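Local coordinates for Cry37AA1 (Bacillus thuringiensis, PDB 4RHZ), which forms a calcium-binding, C2-like partner of Cry23Aa1 in a binary complex and probably acts with it as an insecticidal toxin, at residues 100-106 / 118-123; 8-12 / 38-42; 76-80 / 90-94. One frame throughout, in Å; residues are numbered along the deposited sequence.

Contact 1 of 3, residues 100-106 / 118-123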
# COMPACT_ATOMS: atom_id res chain seq x y z
N SER B 100 -9.29 3.99 -14.27
CA SER B 100 -9.53 3.99 -12.84
C SER B 100 -10.47 5.13 -12.45
O SER B 100 -10.65 6.07 -13.21
CB SER B 100 -8.19 4.24 -12.11
OG SER B 100 -7.62 5.46 -12.60
N THR B 101 -11.04 5.07 -11.26
CA THR B 101 -11.65 6.23 -10.60
C THR B 101 -10.57 7.22 -10.05
O THR B 101 -9.45 6.82 -9.82
CB THR B 101 -12.42 5.74 -9.38
OG1 THR B 101 -11.49 5.03 -8.53
CG2 THR B 101 -13.56 4.76 -9.80
N PRO B 102 -10.92 8.51 -9.85
CA PRO B 102 -9.88 9.44 -9.34
C PRO B 102 -9.47 9.01 -7.92
O PRO B 102 -10.32 8.68 -7.12
CB PRO B 102 -10.61 10.80 -9.29
CG PRO B 102 -12.07 10.47 -9.23
CD PRO B 102 -12.25 9.16 -9.94
N GLY B 103 -8.17 8.95 -7.65
CA GLY B 103 -7.74 8.45 -6.34
C GLY B 103 -7.16 7.07 -6.50
O GLY B 103 -6.50 6.57 -5.56
N VAL B 104 -7.42 6.42 -7.65
CA VAL B 104 -6.74 5.17 -7.94
C VAL B 104 -5.82 5.44 -9.09
O VAL B 104 -6.19 6.24 -10.02
CB VAL B 104 -7.70 4.06 -8.28
CG1 VAL B 104 -6.98 2.79 -8.74
CG2 VAL B 104 -8.68 3.75 -7.08
N THR B 105 -4.62 4.86 -9.02
CA THR B 105 -3.58 5.13 -9.98
C THR B 105 -3.57 3.96 -10.96
O THR B 105 -3.89 2.83 -10.57
CB THR B 105 -2.25 5.27 -9.22
OG1 THR B 105 -2.21 6.58 -8.63
CG2 THR B 105 -1.03 5.10 -10.07
N VAL B 106 -3.19 4.20 -12.22
CA VAL B 106 -3.05 3.08 -13.14
C VAL B 106 -1.60 2.89 -13.55
O VAL B 106 -0.85 3.86 -13.63
CB VAL B 106 -3.92 3.24 -14.53
CG1 VAL B 106 -5.37 3.51 -14.30
CG2 VAL B 106 -3.28 4.27 -15.48
N THR B 118 3.15 5.10 -14.62
CA THR B 118 1.99 5.13 -13.80
C THR B 118 1.30 6.51 -13.91
O THR B 118 1.96 7.52 -14.24
CB THR B 118 2.31 4.88 -12.30
OG1 THR B 118 2.98 6.01 -11.74
CG2 THR B 118 3.06 3.55 -12.02
N ILE B 119 -0.02 6.59 -13.69
CA ILE B 119 -0.70 7.85 -13.82
C ILE B 119 -1.68 7.96 -12.71
O ILE B 119 -2.47 7.05 -12.46
CB ILE B 119 -1.52 7.94 -15.18
CG1 ILE B 119 -0.60 7.98 -16.39
CG2 ILE B 119 -2.25 9.29 -15.32
CD1 ILE B 119 -0.50 6.75 -17.03
N LYS B 120 -1.70 9.12 -12.08
CA LYS B 120 -2.59 9.39 -10.98
C LYS B 120 -3.32 10.63 -11.40
O LYS B 120 -2.72 11.43 -12.09
CB LYS B 120 -1.67 9.76 -9.83
CG LYS B 120 -2.29 10.47 -8.72
CD LYS B 120 -1.22 11.07 -7.80
CE LYS B 120 -1.90 11.67 -6.57
NZ LYS B 120 -0.93 12.46 -5.76
N TYR B 121 -4.59 10.82 -11.02
CA TYR B 121 -5.26 12.04 -11.41
C TYR B 121 -6.20 12.46 -10.34
O TYR B 121 -6.64 11.61 -9.61
CB TYR B 121 -6.02 11.88 -12.75
CG TYR B 121 -7.29 11.03 -12.75
CD1 TYR B 121 -8.54 11.63 -12.80
CD2 TYR B 121 -7.22 9.63 -12.73
CE1 TYR B 121 -9.72 10.87 -12.82
CE2 TYR B 121 -8.41 8.84 -12.82
CZ TYR B 121 -9.65 9.48 -12.86
OH TYR B 121 -10.81 8.70 -12.88
N SER B 122 -6.51 13.76 -10.29
CA SER B 122 -7.50 14.29 -9.37
C SER B 122 -8.25 15.44 -10.03
O SER B 122 -7.76 16.04 -10.99
CB SER B 122 -6.83 14.82 -8.07
OG SER B 122 -5.87 15.83 -8.35
N LEU B 123 -9.41 15.76 -9.48
CA LEU B 123 -10.34 16.78 -10.05
C LEU B 123 -10.85 17.77 -9.02
O LEU B 123 -11.19 17.35 -7.90
CB LEU B 123 -11.62 16.07 -10.54
CG LEU B 123 -11.28 14.84 -11.38
CD1 LEU B 123 -12.47 13.92 -11.50
CD2 LEU B 123 -10.80 15.34 -12.74
O HOH W 1 -5.68 8.76 -9.40

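Contact 2 of 3, residues 8-12 / 38-42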
# COMPACT_ATOMS: atom_id res chain seq x y z
N PHE B 8 -2.91 15.52 -13.60
CA PHE B 8 -2.41 14.24 -13.92
C PHE B 8 -1.00 14.21 -13.40
O PHE B 8 -0.24 15.15 -13.66
CB PHE B 8 -2.41 14.06 -15.47
CG PHE B 8 -3.80 14.11 -16.05
CD1 PHE B 8 -4.32 15.29 -16.59
CD2 PHE B 8 -4.65 13.01 -15.94
CE1 PHE B 8 -5.61 15.36 -17.05
CE2 PHE B 8 -5.96 13.05 -16.41
CZ PHE B 8 -6.44 14.23 -16.97
N THR B 9 -0.64 13.14 -12.70
CA THR B 9 0.78 13.03 -12.28
C THR B 9 1.30 11.77 -12.84
O THR B 9 0.84 10.72 -12.47
CB THR B 9 0.91 12.98 -10.75
OG1 THR B 9 0.29 14.14 -10.23
CG2 THR B 9 2.38 12.97 -10.34
N ILE B 10 2.29 11.87 -13.69
CA ILE B 10 2.73 10.76 -14.41
C ILE B 10 4.16 10.44 -13.99
O ILE B 10 5.00 11.37 -13.93
CB ILE B 10 2.76 11.13 -15.91
CG1 ILE B 10 1.37 11.66 -16.39
CG2 ILE B 10 3.31 10.01 -16.71
CD1 ILE B 10 1.35 12.07 -17.84
N ASN B 11 4.45 9.14 -13.77
CA ASN B 11 5.79 8.70 -13.45
C ASN B 11 6.28 7.69 -14.41
O ASN B 11 5.55 6.75 -14.73
CB ASN B 11 5.79 8.12 -12.05
CG ASN B 11 5.92 9.20 -11.02
OD1 ASN B 11 6.99 9.74 -10.86
ND2 ASN B 11 4.83 9.59 -10.37
N PHE B 12 7.54 7.86 -14.85
CA PHE B 12 8.17 7.01 -15.82
C PHE B 12 9.24 6.14 -15.16
O PHE B 12 9.98 6.63 -14.35
CB PHE B 12 8.82 7.87 -16.89
CG PHE B 12 7.86 8.84 -17.59
CD1 PHE B 12 7.63 10.12 -17.06
CD2 PHE B 12 7.23 8.48 -18.81
CE1 PHE B 12 6.78 11.03 -17.73
CE2 PHE B 12 6.41 9.35 -19.48
CZ PHE B 12 6.16 10.65 -18.95
N PHE B 38 -7.49 12.51 -25.43
CA PHE B 38 -6.73 13.73 -25.44
C PHE B 38 -5.36 13.49 -24.84
O PHE B 38 -5.23 12.62 -23.99
CB PHE B 38 -7.52 14.82 -24.73
CG PHE B 38 -8.05 14.44 -23.38
CD1 PHE B 38 -7.32 14.73 -22.23
CD2 PHE B 38 -9.30 13.87 -23.23
CE1 PHE B 38 -7.78 14.42 -20.96
CE2 PHE B 38 -9.81 13.55 -21.97
CZ PHE B 38 -9.02 13.81 -20.81
N GLU B 39 -4.34 14.18 -25.33
CA GLU B 39 -3.03 14.05 -24.71
C GLU B 39 -2.90 14.71 -23.37
O GLU B 39 -3.37 15.84 -23.16
CB GLU B 39 -1.84 14.46 -25.58
CG GLU B 39 -2.09 15.47 -26.57
CD GLU B 39 -2.71 14.87 -27.81
OE1 GLU B 39 -3.94 15.11 -27.97
OE2 GLU B 39 -1.97 14.19 -28.59
N ILE B 40 -2.30 13.96 -22.46
CA ILE B 40 -1.88 14.49 -21.17
C ILE B 40 -0.35 14.60 -21.10
O ILE B 40 0.19 15.22 -20.19
CB ILE B 40 -2.51 13.68 -19.98
CG1 ILE B 40 -1.90 12.27 -19.86
CG2 ILE B 40 -4.03 13.66 -20.16
CD1 ILE B 40 -2.22 11.50 -18.52
N TRP B 41 0.33 14.04 -22.09
CA TRP B 41 1.76 14.16 -22.17
C TRP B 41 2.20 13.77 -23.55
O TRP B 41 1.73 12.79 -24.10
CB TRP B 41 2.45 13.24 -21.15
CG TRP B 41 3.94 13.17 -21.31
CD1 TRP B 41 4.85 14.02 -20.74
CD2 TRP B 41 4.69 12.23 -22.10
NE1 TRP B 41 6.13 13.68 -21.15
CE2 TRP B 41 6.07 12.57 -21.95
CE3 TRP B 41 4.34 11.13 -22.91
CZ2 TRP B 41 7.10 11.85 -22.58
CZ3 TRP B 41 5.34 10.39 -23.52
CH2 TRP B 41 6.74 10.77 -23.36
N LYS B 42 3.19 14.50 -24.06
CA LYS B 42 3.73 14.31 -25.42
C LYS B 42 5.20 14.78 -25.46
O LYS B 42 5.54 15.86 -24.94
CB LYS B 42 2.91 15.15 -26.41
CG LYS B 42 3.17 14.84 -27.88
CD LYS B 42 2.36 15.82 -28.76
CE LYS B 42 2.79 15.70 -30.24
NZ LYS B 42 2.08 14.57 -30.94

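Contact 3 of 3, residues 76-80 / 90-94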
# COMPACT_ATOMS: atom_id res chain seq x y z
N TYR B 76 -3.83 5.41 -22.00
CA TYR B 76 -2.90 4.52 -22.72
C TYR B 76 -1.79 5.31 -23.28
O TYR B 76 -1.90 6.53 -23.39
CB TYR B 76 -3.60 3.81 -23.89
CG TYR B 76 -4.11 4.71 -25.04
CD1 TYR B 76 -3.43 4.75 -26.23
CD2 TYR B 76 -5.29 5.45 -24.93
CE1 TYR B 76 -3.89 5.50 -27.31
CE2 TYR B 76 -5.76 6.23 -26.01
CZ TYR B 76 -5.04 6.21 -27.18
OH TYR B 76 -5.41 6.91 -28.28
N GLY B 77 -0.74 4.63 -23.69
CA GLY B 77 0.46 5.33 -24.05
C GLY B 77 1.24 4.54 -25.07
O GLY B 77 1.16 3.28 -25.12
N ASP B 78 1.98 5.28 -25.88
CA ASP B 78 3.03 4.76 -26.71
C ASP B 78 4.29 5.47 -26.22
O ASP B 78 4.57 6.59 -26.64
CB ASP B 78 2.82 5.17 -28.20
CG ASP B 78 3.81 4.50 -29.14
OD1 ASP B 78 4.91 4.03 -28.72
OD2 ASP B 78 3.43 4.33 -30.32
N VAL B 79 5.02 4.83 -25.33
CA VAL B 79 6.13 5.50 -24.61
C VAL B 79 7.36 4.65 -24.76
O VAL B 79 7.35 3.47 -24.43
CB VAL B 79 5.77 5.70 -23.11
CG1 VAL B 79 6.90 6.46 -22.35
CG2 VAL B 79 4.44 6.43 -22.96
N LYS B 80 8.42 5.29 -25.23
CA LYS B 80 9.69 4.67 -25.48
C LYS B 80 10.95 5.33 -24.98
O LYS B 80 11.11 6.52 -24.72
CB LYS B 80 9.88 4.44 -26.97
CG LYS B 80 8.98 3.47 -27.59
CD LYS B 80 9.21 3.38 -29.03
CE LYS B 80 7.98 2.95 -29.71
NZ LYS B 80 8.27 2.29 -30.96
N ILE B 90 10.56 -0.17 -24.50
CA ILE B 90 9.17 0.22 -24.45
C ILE B 90 8.73 0.31 -23.02
O ILE B 90 8.91 -0.66 -22.29
CB ILE B 90 8.29 -0.74 -25.33
CG1 ILE B 90 8.68 -0.54 -26.82
CG2 ILE B 90 6.86 -0.45 -25.17
CD1 ILE B 90 8.87 -1.74 -27.49
N LEU B 91 8.18 1.46 -22.62
CA LEU B 91 7.61 1.72 -21.32
C LEU B 91 6.07 1.58 -21.34
O LEU B 91 5.46 1.38 -20.24
CB LEU B 91 7.94 3.15 -20.85
CG LEU B 91 9.34 3.51 -20.26
CD1 LEU B 91 10.41 3.09 -21.24
CD2 LEU B 91 9.54 5.00 -19.87
N ALA B 92 5.45 1.67 -22.54
CA ALA B 92 3.98 1.50 -22.67
C ALA B 92 3.62 1.25 -24.15
O ALA B 92 4.24 1.85 -25.03
CB ALA B 92 3.20 2.70 -22.15
N TYR B 93 2.67 0.34 -24.37
CA TYR B 93 2.19 0.01 -25.68
C TYR B 93 0.78 0.57 -25.84
O TYR B 93 -0.02 0.51 -24.90
CB TYR B 93 2.11 -1.48 -25.88
CG TYR B 93 3.40 -2.29 -25.88
CD1 TYR B 93 3.94 -2.78 -24.70
CD2 TYR B 93 4.01 -2.64 -27.08
CE1 TYR B 93 5.11 -3.60 -24.69
CE2 TYR B 93 5.14 -3.45 -27.09
CZ TYR B 93 5.68 -3.95 -25.87
OH TYR B 93 6.83 -4.76 -25.89
N PRO B 94 0.48 1.13 -27.01
CA PRO B 94 -0.79 1.81 -27.08
C PRO B 94 -1.97 0.86 -27.22
O PRO B 94 -3.06 1.29 -27.06
CB PRO B 94 -0.66 2.75 -28.31
CG PRO B 94 0.32 2.03 -29.28
CD PRO B 94 1.35 1.40 -28.19
O HOH W 2 -0.67 2.00 -22.82
O HOH W 3 5.21 1.57 -27.67

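Contact 1 of 3, residues 100-106 / 118-123
Val106 and Ile119 form an antiparallel hydrogen-bonded pair, with Val106 N to Ile119 O and Ile119 N to Val106 O both 2.9 Å, in the hairpin of strands 105-110 and 115-125 of a C2-like β-sandwich. Ahead of this pair, a type II turn from Thr101 to Val104 leads the chain into strand 105-110, and here Tyr121 takes over the contact. Its ring reaches from strand 115-125 toward the turn, CG being placed between the backbone N and the carbonyl carbon (chi1 71°). The hydroxyl donates to Ser100 O at 2.7 Å, an acceptor lying in the ring plane at its edge. Pro102 lies over one face of the ring, its CA 3.8 Å from the centroid in a CH-pi contact, while Pro102 CG meets Leu123 CD1. The phenol is thus held at its end and packed on a face. Where the backbones separate, a water fills in, accepting from Gly103 N and Tyr121 N. Val106 CG2 packs on Ile119 CD1, on the face that also meets Phe75. One residue earlier, Thr105 CG2 rests against Ile119 O, and its OG1 is bonded to Glu48 of the Cry23Aa1 chain, whose strand extends this sheet in parallel. From just before the turn, Ser100 OG donates across it to Val104 O at 3.1 Å, approaching from above the carbonyl plane, and lies 3.5 Å from Tyr121 CE2.

Contact 2 of 3, residues 8-12 / 38-42
Phe8, Ile10 and Phe12 on one side of strand 4-13 point at Ile40 and Trp41, and the contact is made by side chains, with no hydrogen bond across it. The packing is dense around Ile40, which is wedged between Phe8 and Ile10. Its CG2 stands almost on the normal of the Phe8 ring, 3.9 Å from the centroid, a CH-pi contact over the middle of the face. The other branch turns to Ile10: with CG1 between the backbone N and the carbonyl carbon (chi1 71°), CD1 comes within 3.7 Å of Ile10 CD1 and also touches Phe8 CD2. Ile10 CD1 in turn meets Trp41 CB at 3.7 Å, so one methyl bridges the two neighbouring residues. Farther along, Phe12 points an edge at the indole face: CZ stands 3.6 Å from Trp41 CE2, in an edge-to-face pair with planes 55° apart. Ile10 CG2 lies over a face of the same phenyl ring. At the other end the contact thins, for Phe8 CZ merely reaches the edge of the partly exposed Phe38 ring, at 4.2 Å. Glu39 and Lys42 lie on the exposed side of their strand. Ile40 and Trp41 both face Ile27 in a classic β bulge, which lets two consecutive side chains turn inward. The contact joins the two sheets of the sandwich through its core: strands 55-62 and 115-125 flank strand 4-13, Phe75 of strand 73-81 packs against both Phe8 and Ile40, and Tyr56 meets Trp41 edge-to-face.

Contact 3 of 3, residues 76-80 / 90-94
Val79 packs against Leu91 and Ala92 at the apolar centre, with CG1 3.8 Å from Leu91 CB and CG2 4.0 Å from Ala92 CB. CG1 is anti to the backbone N (chi1 -178°), which leaves CG2 beside that N and turned to the alanine. Val79 O is gripped twice, by Leu91 N at 2.8 Å and by Ala92 N at 3.2 Å, the latter in the carbonyl plane on a lone pair. Val79 N returns a nearly straight bond to Ala92 O (170° at the hydrogen). On the other face Lys80 and Ile90 run side by side, and Asp78 lies alongside the Pro94 ring. Tyr76 crosses Pro94 at about a right angle, its CD1 3.6 Å from Pro94 O, while its hydroxyl is bonded to Asp37. At the polar edge, one water donates to both Asp78 OD1 and Ala92 O; a second accepts from Gly77 N at 2.8 Å and donates to Tyr93 O, linking the two segments where direct pairing has ended. Leu91 and Ala92 facing Val79 make a classic β bulge in the antiparallel hairpin of strands 73-81 and 89-100, the second of which starts at the calcium ligand Asp89.

Contacts 1 and 2 share the sheet containing strands 4-13 and 115-125: Lys120 O lies 2.8 Å from Thr9 N and Thr118 N 2.9 Å from Asn11 O, both probable hydrogen bonds. Contact 2 also meets contact 3 in the sandwich interior, where Val79 CG1 is 4.1 Å from Phe12 CD2 and Val79 CG2 4.1 Å from Trp41 CZ3. Contacts 1 and 3 do not touch; their centres are about 18 Å apart, on opposite sides of the chain's centre. Contact 3 is nearer the calcium ion, about 7 Å from the Leu91 side chain against about 13 Å from that of Phe12, whereas contact 1 adjoins Cry23Aa1.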